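Local coordinates for protein isocitrate dehydrogenase [NAD] subunit 1 (Saccharomyces cerevisiae, PDB 3BLX) that forms with subunit 2 the mitochondrial octamer that oxidises and decarboxylates isocitrate to 2-oxoglutarate using NAD+ in the citric acid cycle, and also binds RNA, at residues 63-71 with 92-101; 81-89 with 272-280. One frame throughout, in Å; residues are numbered along the deposited sequence.

Interaction 1 of 2, residues 63-71 with 92-101; sequences VYEAVESLK and SLNVALRKQL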
loop_
_atom_site.group_PDB
_atom_site.type_symbol
_atom_site.label_atom_id
_atom_site.label_comp_id
_atom_site.label_asym_id
_atom_site.label_seq_id
_atom_site.Cartn_x
_atom_site.Cartn_y
_atom_site.Cartn_z
ATOM N N VAL E 63 -1.994 21.686 -16.805
ATOM C CA VAL E 63 -1.232 20.461 -16.642
ATOM C C VAL E 63 -1.913 19.577 -15.618
ATOM O O VAL E 63 -2.045 18.384 -15.825
ATOM C CB VAL E 63 0.250 20.731 -16.271
ATOM C CG1 VAL E 63 0.969 19.441 -15.810
ATOM C CG2 VAL E 63 0.959 21.329 -17.439
ATOM N N TYR E 64 -2.366 20.171 -14.527
ATOM C CA TYR E 64 -3.080 19.414 -13.515
ATOM C C TYR E 64 -4.355 18.777 -14.106
ATOM O O TYR E 64 -4.643 17.611 -13.851
ATOM C CB TYR E 64 -3.367 20.282 -12.288
ATOM C CG TYR E 64 -4.353 19.685 -11.307
ATOM C CD1 TYR E 64 -5.715 19.974 -11.406
ATOM C CD2 TYR E 64 -3.930 18.829 -10.288
ATOM C CE1 TYR E 64 -6.641 19.424 -10.529
ATOM C CE2 TYR E 64 -4.850 18.277 -9.389
ATOM C CZ TYR E 64 -6.220 18.578 -9.516
ATOM O OH TYR E 64 -7.188 18.049 -8.651
ATOM N N GLU E 65 -5.077 19.522 -14.932
ATOM C CA GLU E 65 -6.297 19.024 -15.545
ATOM C C GLU E 65 -6.072 17.910 -16.567
ATOM O O GLU E 65 -6.920 17.033 -16.756
ATOM C CB GLU E 65 -7.093 20.168 -16.175
ATOM C CG GLU E 65 -7.859 21.014 -15.171
ATOM C CD GLU E 65 -8.779 20.200 -14.245
ATOM O OE1 GLU E 65 -9.073 19.023 -14.568
ATOM O OE2 GLU E 65 -9.213 20.744 -13.195
ATOM N N ALA E 66 -4.931 17.940 -17.232
ATOM C CA ALA E 66 -4.604 16.907 -18.192
ATOM C C ALA E 66 -4.201 15.609 -17.496
ATOM O O ALA E 66 -4.602 14.525 -17.893
ATOM C CB ALA E 66 -3.500 17.390 -19.108
ATOM N N VAL E 67 -3.400 15.736 -16.451
ATOM C CA VAL E 67 -2.984 14.591 -15.673
ATOM C C VAL E 67 -4.224 13.942 -15.083
ATOM O O VAL E 67 -4.410 12.736 -15.193
ATOM C CB VAL E 67 -1.944 14.983 -14.566
ATOM C CG1 VAL E 67 -1.688 13.840 -13.594
ATOM C CG2 VAL E 67 -0.648 15.397 -15.203
ATOM N N GLU E 68 -5.088 14.754 -14.497
ATOM C CA GLU E 68 -6.306 14.267 -13.864
ATOM C C GLU E 68 -7.238 13.575 -14.876
ATOM O O GLU E 68 -7.829 12.526 -14.583
ATOM C CB GLU E 68 -7.005 15.412 -13.122
ATOM C CG GLU E 68 -7.525 15.021 -11.715
ATOM C CD GLU E 68 -6.470 14.302 -10.839
ATOM O OE1 GLU E 68 -6.824 13.292 -10.192
ATOM O OE2 GLU E 68 -5.291 14.733 -10.785
ATOM N N SER E 69 -7.330 14.145 -16.072
ATOM C CA SER E 69 -8.090 13.534 -17.139
ATOM C C SER E 69 -7.499 12.198 -17.576
ATOM O O SER E 69 -8.243 11.243 -17.785
ATOM C CB SER E 69 -8.204 14.497 -18.314
ATOM O OG SER E 69 -8.908 13.914 -19.389
ATOM N N LEU E 70 -6.169 12.120 -17.699
ATOM C CA LEU E 70 -5.512 10.855 -18.027
ATOM C C LEU E 70 -5.677 9.805 -16.949
ATOM O O LEU E 70 -5.817 8.637 -17.260
ATOM C CB LEU E 70 -4.058 11.047 -18.326
ATOM C CG LEU E 70 -3.834 11.500 -19.768
ATOM C CD1 LEU E 70 -2.446 12.063 -19.913
ATOM C CD2 LEU E 70 -4.055 10.368 -20.746
ATOM N N LYS E 71 -5.700 10.218 -15.688
ATOM C CA LYS E 71 -5.912 9.274 -14.621
ATOM C C LYS E 71 -7.282 8.605 -14.723
ATOM O O LYS E 71 -7.421 7.410 -14.423
ATOM C CB LYS E 71 -5.718 9.949 -13.275
ATOM C CG LYS E 71 -4.258 9.966 -12.857
ATOM C CD LYS E 71 -3.909 11.116 -11.917
ATOM C CE LYS E 71 -3.881 10.702 -10.462
ATOM N NZ LYS E 71 -3.232 11.784 -9.692
ATOM N N SER E 92 6.313 21.460 -18.347
ATOM C CA SER E 92 5.476 20.933 -17.280
ATOM C C SER E 92 4.675 19.680 -17.614
ATOM O O SER E 92 4.574 18.772 -16.783
ATOM C CB SER E 92 4.565 22.034 -16.740
ATOM O OG SER E 92 5.263 22.863 -15.828
ATOM N N LEU E 93 4.126 19.633 -18.823
ATOM C CA LEU E 93 3.259 18.535 -19.214
ATOM C C LEU E 93 4.016 17.231 -19.270
ATOM O O LEU E 93 3.591 16.234 -18.673
ATOM C CB LEU E 93 2.614 18.802 -20.577
ATOM C CG LEU E 93 1.159 18.370 -20.763
ATOM C CD1 LEU E 93 0.996 17.761 -22.132
ATOM C CD2 LEU E 93 0.657 17.399 -19.660
ATOM N N ASN E 94 5.129 17.247 -19.993
ATOM C CA ASN E 94 5.958 16.065 -20.145
ATOM C C ASN E 94 6.542 15.558 -18.821
ATOM O O ASN E 94 6.703 14.360 -18.633
ATOM C CB ASN E 94 7.072 16.318 -21.148
ATOM C CG ASN E 94 6.574 16.422 -22.565
ATOM O OD1 ASN E 94 5.746 15.637 -23.013
ATOM N ND2 ASN E 94 7.091 17.391 -23.286
ATOM N N VAL E 95 6.868 16.446 -17.893
ATOM C CA VAL E 95 7.436 15.946 -16.679
ATOM C C VAL E 95 6.310 15.371 -15.845
ATOM O O VAL E 95 6.480 14.350 -15.188
ATOM C CB VAL E 95 8.359 16.972 -15.894
ATOM C CG1 VAL E 95 8.922 18.018 -16.795
ATOM C CG2 VAL E 95 7.649 17.599 -14.733
ATOM N N ALA E 96 5.140 15.997 -15.902
ATOM C CA ALA E 96 3.985 15.464 -15.187
ATOM C C ALA E 96 3.630 14.049 -15.649
ATOM O O ALA E 96 3.394 13.166 -14.833
ATOM C CB ALA E 96 2.822 16.387 -15.326
ATOM N N LEU E 97 3.607 13.842 -16.958
ATOM C CA LEU E 97 3.324 12.533 -17.528
ATOM C C LEU E 97 4.362 11.519 -17.105
ATOM O O LEU E 97 4.080 10.345 -16.942
ATOM C CB LEU E 97 3.285 12.593 -19.059
ATOM C CG LEU E 97 1.938 12.885 -19.728
ATOM C CD1 LEU E 97 1.033 13.665 -18.840
ATOM C CD2 LEU E 97 2.177 13.623 -21.017
ATOM N N ARG E 98 5.581 11.974 -16.916
ATOM C CA ARG E 98 6.655 11.062 -16.591
ATOM C C ARG E 98 6.762 10.822 -15.065
ATOM O O ARG E 98 6.959 9.702 -14.627
ATOM C CB ARG E 98 7.941 11.568 -17.253
ATOM C CG ARG E 98 9.158 11.550 -16.398
ATOM C CD ARG E 98 10.236 12.460 -16.937
ATOM N NE ARG E 98 10.358 12.369 -18.387
ATOM C CZ ARG E 98 10.375 13.428 -19.192
ATOM N NH1 ARG E 98 10.304 14.652 -18.688
ATOM N NH2 ARG E 98 10.474 13.259 -20.498
ATOM N N LYS E 99 6.595 11.865 -14.258
ATOM C CA LYS E 99 6.679 11.723 -12.792
ATOM C C LYS E 99 5.396 11.205 -12.155
ATOM O O LYS E 99 5.459 10.382 -11.263
ATOM C CB LYS E 99 7.050 13.038 -12.078
ATOM C CG LYS E 99 8.230 13.815 -12.636
ATOM C CD LYS E 99 9.572 13.202 -12.339
ATOM C CE LYS E 99 10.715 14.108 -12.840
ATOM N NZ LYS E 99 11.995 13.360 -13.040
ATOM N N GLN E 100 4.244 11.707 -12.589
ATOM C CA GLN E 100 2.986 11.312 -11.973
ATOM C C GLN E 100 2.371 10.069 -12.593
ATOM O O GLN E 100 1.764 9.273 -11.892
ATOM C CB GLN E 100 1.974 12.451 -11.992
ATOM C CG GLN E 100 2.348 13.617 -11.123
ATOM C CD GLN E 100 1.284 14.681 -11.117
ATOM O OE1 GLN E 100 0.162 14.442 -10.665
ATOM N NE2 GLN E 100 1.625 15.872 -11.625
ATOM N N LEU E 101 2.519 9.888 -13.900
ATOM C CA LEU E 101 1.866 8.749 -14.534
ATOM C C LEU E 101 2.850 7.628 -14.819
ATOM O O LEU E 101 2.469 6.559 -15.258
ATOM C CB LEU E 101 1.188 9.173 -15.823
ATOM C CG LEU E 101 0.080 10.184 -15.685
ATOM C CD1 LEU E 101 -0.583 10.265 -17.038
ATOM C CD2 LEU E 101 -0.896 9.745 -14.576
#
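V63 and L93 meet where helices 63-71 and 92-99 run side by side in the same general direction, their axes crossing at -34° and coming within 9.8 Å. The CA atoms of V63 and L93 lie 5.5 Å apart; one turn further on, V67 CA is 6.9 Å from L97 CA. The small A96 sits at the middle of the interface, its CB touched by one methyl from each of two valines, V63 CG1 at 3.6 Å and V67 CG2, also at 3.6 Å. In V63 the other methyl, CG2, reaches back to S92 CB and the start of L93. V67 has CG1 anti to its amide nitrogen (chi1 170°), which turns that methyl toward Q100 while CG2 faces A96. Crossing V67 at about a right angle, the extended Q100 brings OE1 to 3.5 Å from V67 CG1, a polar atom laid on a methyl at the exposed edge of the contact.

Toward the C-terminal end, L101 divides its branches: CD1 rests on L70 CB at 3.8 Å and CD2 on K71 CG, likewise at 3.8 Å. L70 lies across both L97 and L101 at roughly right angles, meeting each through CD1. K71 adds its aliphatic stem; its ammonium makes a long salt bridge to E68 of the same helix. On the outer face of helix 60-73, Y64, E65 and E68 pack on another copy of this subunit, whereas A66 and L70 also rest on I23 and T21, respectively, of strand 17-25. Helix 60-73 is the connection of a beta-alpha-beta crossover between parallel strands 47-51 and 75-80, passing over strand 17-25, and helix 92-99 flanks it on the same sheet in this isocitrate and isopropylmalate dehydrogenase fold.

Interaction 2 of 2, residues 81-89 with 272-280; sequences WHTPADQTG and GSRHVGLDI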
loop_
_atom_site.group_PDB
_atom_site.type_symbol
_atom_site.label_atom_id
_atom_site.label_comp_id
_atom_site.label_asym_id
_atom_site.label_seq_id
_atom_site.Cartn_x
_atom_site.Cartn_y
_atom_site.Cartn_z
ATOM N N TRP E 81 3.229 21.584 -28.696
ATOM C CA TRP E 81 3.685 22.961 -28.554
ATOM C C TRP E 81 5.032 23.076 -29.238
ATOM O O TRP E 81 5.923 22.240 -29.038
ATOM C CB TRP E 81 3.843 23.354 -27.105
ATOM C CG TRP E 81 2.567 23.628 -26.476
ATOM C CD1 TRP E 81 1.960 24.839 -26.341
ATOM C CD2 TRP E 81 1.694 22.665 -25.902
ATOM N NE1 TRP E 81 0.754 24.692 -25.707
ATOM C CE2 TRP E 81 0.566 23.364 -25.428
ATOM C CE3 TRP E 81 1.756 21.275 -25.739
ATOM C CZ2 TRP E 81 -0.489 22.725 -24.795
ATOM C CZ3 TRP E 81 0.714 20.640 -25.114
ATOM C CH2 TRP E 81 -0.402 21.364 -24.648
ATOM N N HIS E 82 5.192 24.108 -30.053
ATOM C CA HIS E 82 6.454 24.288 -30.739
ATOM C C HIS E 82 7.388 25.256 -30.001
ATOM O O HIS E 82 8.175 25.977 -30.614
ATOM C CB HIS E 82 6.220 24.646 -32.200
ATOM C CG HIS E 82 5.430 23.610 -32.937
ATOM N ND1 HIS E 82 4.085 23.413 -32.719
ATOM C CD2 HIS E 82 5.798 22.702 -33.875
ATOM C CE1 HIS E 82 3.648 22.438 -33.499
ATOM N NE2 HIS E 82 4.668 21.987 -34.210
ATOM N N THR E 83 7.277 25.247 -28.672
ATOM C CA THR E 83 8.309 25.777 -27.785
ATOM C C THR E 83 9.444 24.749 -27.729
ATOM O O THR E 83 9.226 23.574 -27.992
ATOM C CB THR E 83 7.759 26.060 -26.345
ATOM O OG1 THR E 83 7.427 24.830 -25.676
ATOM C CG2 THR E 83 6.519 26.956 -26.402
ATOM N N PRO E 84 10.665 25.187 -27.405
ATOM C CA PRO E 84 11.780 24.229 -27.360
ATOM C C PRO E 84 11.589 23.161 -26.275
ATOM O O PRO E 84 12.082 22.039 -26.432
ATOM C CB PRO E 84 12.993 25.114 -27.045
ATOM C CG PRO E 84 12.568 26.509 -27.397
ATOM C CD PRO E 84 11.098 26.567 -27.133
ATOM N N ALA E 85 10.877 23.504 -25.202
ATOM C CA ALA E 85 10.609 22.566 -24.108
ATOM C C ALA E 85 9.831 21.312 -24.556
ATOM O O ALA E 85 10.299 20.190 -24.348
ATOM C CB ALA E 85 9.896 23.273 -22.942
ATOM N N ASP E 86 8.661 21.492 -25.175
ATOM C CA ASP E 86 7.845 20.355 -25.618
ATOM C C ASP E 86 8.589 19.424 -26.586
ATOM O O ASP E 86 8.430 18.205 -26.518
ATOM C CB ASP E 86 6.512 20.827 -26.233
ATOM C CG ASP E 86 5.475 19.693 -26.372
ATOM O OD1 ASP E 86 4.964 19.208 -25.334
ATOM O OD2 ASP E 86 5.157 19.307 -27.523
ATOM N N GLN E 87 9.398 19.998 -27.475
ATOM C CA GLN E 87 10.112 19.227 -28.495
ATOM C C GLN E 87 11.247 18.350 -27.937
ATOM O O GLN E 87 11.663 17.377 -28.569
ATOM C CB GLN E 87 10.642 20.162 -29.589
ATOM C CG GLN E 87 9.550 20.958 -30.309
ATOM C CD GLN E 87 10.101 21.993 -31.284
ATOM O OE1 GLN E 87 11.313 22.238 -31.337
ATOM N NE2 GLN E 87 9.207 22.606 -32.060
ATOM N N THR E 88 11.743 18.687 -26.751
ATOM C CA THR E 88 12.854 17.942 -26.161
ATOM C C THR E 88 12.418 16.946 -25.072
ATOM O O THR E 88 13.197 16.074 -24.668
ATOM C CB THR E 88 13.958 18.892 -25.621
ATOM O OG1 THR E 88 13.378 19.846 -24.727
ATOM C CG2 THR E 88 14.621 19.641 -26.761
ATOM N N GLY E 89 11.173 17.072 -24.611
ATOM C CA GLY E 89 10.626 16.180 -23.600
ATOM C C GLY E 89 10.577 16.789 -22.213
ATOM O O GLY E 89 10.316 16.101 -21.234
ATOM N N GLY E 272 5.921 11.356 -33.198
ATOM C CA GLY E 272 7.122 10.824 -32.629
ATOM C C GLY E 272 8.334 11.733 -32.642
ATOM O O GLY E 272 9.342 11.421 -31.994
ATOM N N SER E 273 8.263 12.839 -33.377
ATOM C CA SER E 273 9.407 13.731 -33.485
ATOM C C SER E 273 9.155 15.078 -32.850
ATOM O O SER E 273 10.036 15.931 -32.828
ATOM C CB SER E 273 9.830 13.908 -34.942
ATOM O OG SER E 273 10.883 13.018 -35.247
ATOM N N ARG E 274 7.950 15.271 -32.331
ATOM C CA ARG E 274 7.575 16.546 -31.738
ATOM C C ARG E 274 7.612 17.689 -32.760
ATOM O O ARG E 274 7.753 18.850 -32.387
ATOM C CB ARG E 274 8.464 16.847 -30.530
ATOM C CG ARG E 274 7.936 16.283 -29.217
ATOM C CD ARG E 274 8.131 14.781 -29.069
ATOM N NE ARG E 274 7.545 14.283 -27.819
ATOM C CZ ARG E 274 8.180 14.244 -26.647
ATOM N NH1 ARG E 274 9.436 14.672 -26.562
ATOM N NH2 ARG E 274 7.561 13.776 -25.558
ATOM N N HIS E 275 7.474 17.343 -34.043
ATOM C CA HIS E 275 7.470 18.306 -35.154
ATOM C C HIS E 275 8.643 19.277 -35.074
ATOM O O HIS E 275 8.531 20.463 -35.397
ATOM C CB HIS E 275 6.147 19.070 -35.212
ATOM C CG HIS E 275 5.049 18.337 -35.928
ATOM N ND1 HIS E 275 4.337 18.895 -36.973
ATOM C CD2 HIS E 275 4.535 17.096 -35.745
ATOM C CE1 HIS E 275 3.434 18.028 -37.401
ATOM N NE2 HIS E 275 3.529 16.931 -36.671
ATOM N N VAL E 276 9.755 18.734 -34.605
ATOM C CA VAL E 276 11.011 19.447 -34.492
ATOM C C VAL E 276 11.189 20.463 -35.631
ATOM O O VAL E 276 10.947 21.667 -35.448
ATOM C CB VAL E 276 12.199 18.436 -34.431
ATOM C CG1 VAL E 276 12.562 18.071 -32.960
ATOM C CG2 VAL E 276 11.874 17.177 -35.258
ATOM N N GLY E 277 11.587 19.974 -36.805
ATOM C CA GLY E 277 11.827 20.840 -37.949
ATOM C C GLY E 277 10.577 21.120 -38.769
ATOM O O GLY E 277 10.670 21.501 -39.949
ATOM N N LEU E 278 9.411 20.906 -38.148
ATOM C CA LEU E 278 8.136 21.322 -38.729
ATOM C C LEU E 278 7.894 22.791 -38.430
ATOM O O LEU E 278 7.026 23.148 -37.620
ATOM C CB LEU E 278 6.966 20.454 -38.257
ATOM C CG LEU E 278 6.410 19.522 -39.343
ATOM C CD1 LEU E 278 5.150 20.108 -39.989
ATOM C CD2 LEU E 278 7.469 19.164 -40.420
ATOM N N ASP E 279 8.713 23.621 -39.080
ATOM C CA ASP E 279 8.506 25.059 -39.153
ATOM C C ASP E 279 7.282 25.264 -40.044
ATOM O O ASP E 279 6.130 25.145 -39.578
ATOM C CB ASP E 279 9.719 25.782 -39.773
ATOM C CG ASP E 279 11.063 25.274 -39.246
ATOM O OD1 ASP E 279 11.121 24.153 -38.689
ATOM O OD2 ASP E 279 12.076 26.001 -39.405
ATOM N N ILE E 280 7.541 25.516 -41.335
ATOM C CA ILE E 280 6.485 25.861 -42.291
ATOM C C ILE E 280 5.442 26.712 -41.553
ATOM O O ILE E 280 4.309 26.265 -41.296
ATOM C CB ILE E 280 5.818 24.595 -42.973
ATOM C CG1 ILE E 280 6.082 23.296 -42.180
ATOM C CG2 ILE E 280 6.268 24.434 -44.434
ATOM C CD1 ILE E 280 7.411 22.573 -42.519
#
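R274 bends at its second torsion (chi2 76°) and then runs straight as far as NE, which lays its chain along the backbone of D86 and Q87, while Q87 sets CG beside its own backbone nitrogen (chi1 -60°) and reaches out extended over the loop of R274. R274 CG lies 3.4 Å from D86 O, and that carbonyl oxygen also stands over one face of the guanidinium, offset toward the rim. Q87 O is at the edge of the same group, near its plane, and R274 NH1 comes to 3.5 Å from G89 CA. The charge of R274 is met by a salt bridge to E270. The contact joins the turn and short helix after strand 75-80 to the loop after its parallel neighbour 267-269, beside the probable substrate site, close to R98 and R129, which probably bind substrate as in relatives. Q87 CG packs on R274 O at 3.5 Å, and its amide lies near the carbonyls of H275 and V276, too far for hydrogen bonds. With an alanine in place of Q87, the R274 and V276 carbonyls would probably lose the chain that packs against them, opening a gap between helix 84-88 and that loop. At the other end of the contact, H82 NE2 touches H275 CB at 3.4 Å, the two ring planes being 85° apart, and H82 ND1 is hydrogen-bonded to D26.

Both contacts are largely buried, but the centre of interaction 2 lies about 12 Å from the centre of the chain, that of interaction 1 about 17 Å. Interaction 1 joins two helices through aliphatic side chains, with polar groups confined to its edge; interaction 2 joins a short, loosely formed helix and loops through polar side chains packed on backbone atoms, the charges of R274 and D86 being met outside the pair by E270 and K78. Helices 84-88 and 92-99 follow one another, so the two sites meet: R98 NH1 probably donates a hydrogen bond to G89 O at 2.9 Å, and N94 packs on D86, G89 and R274. Helix 92-99 thus turns one face to helix 60-73 and another to the probable substrate site.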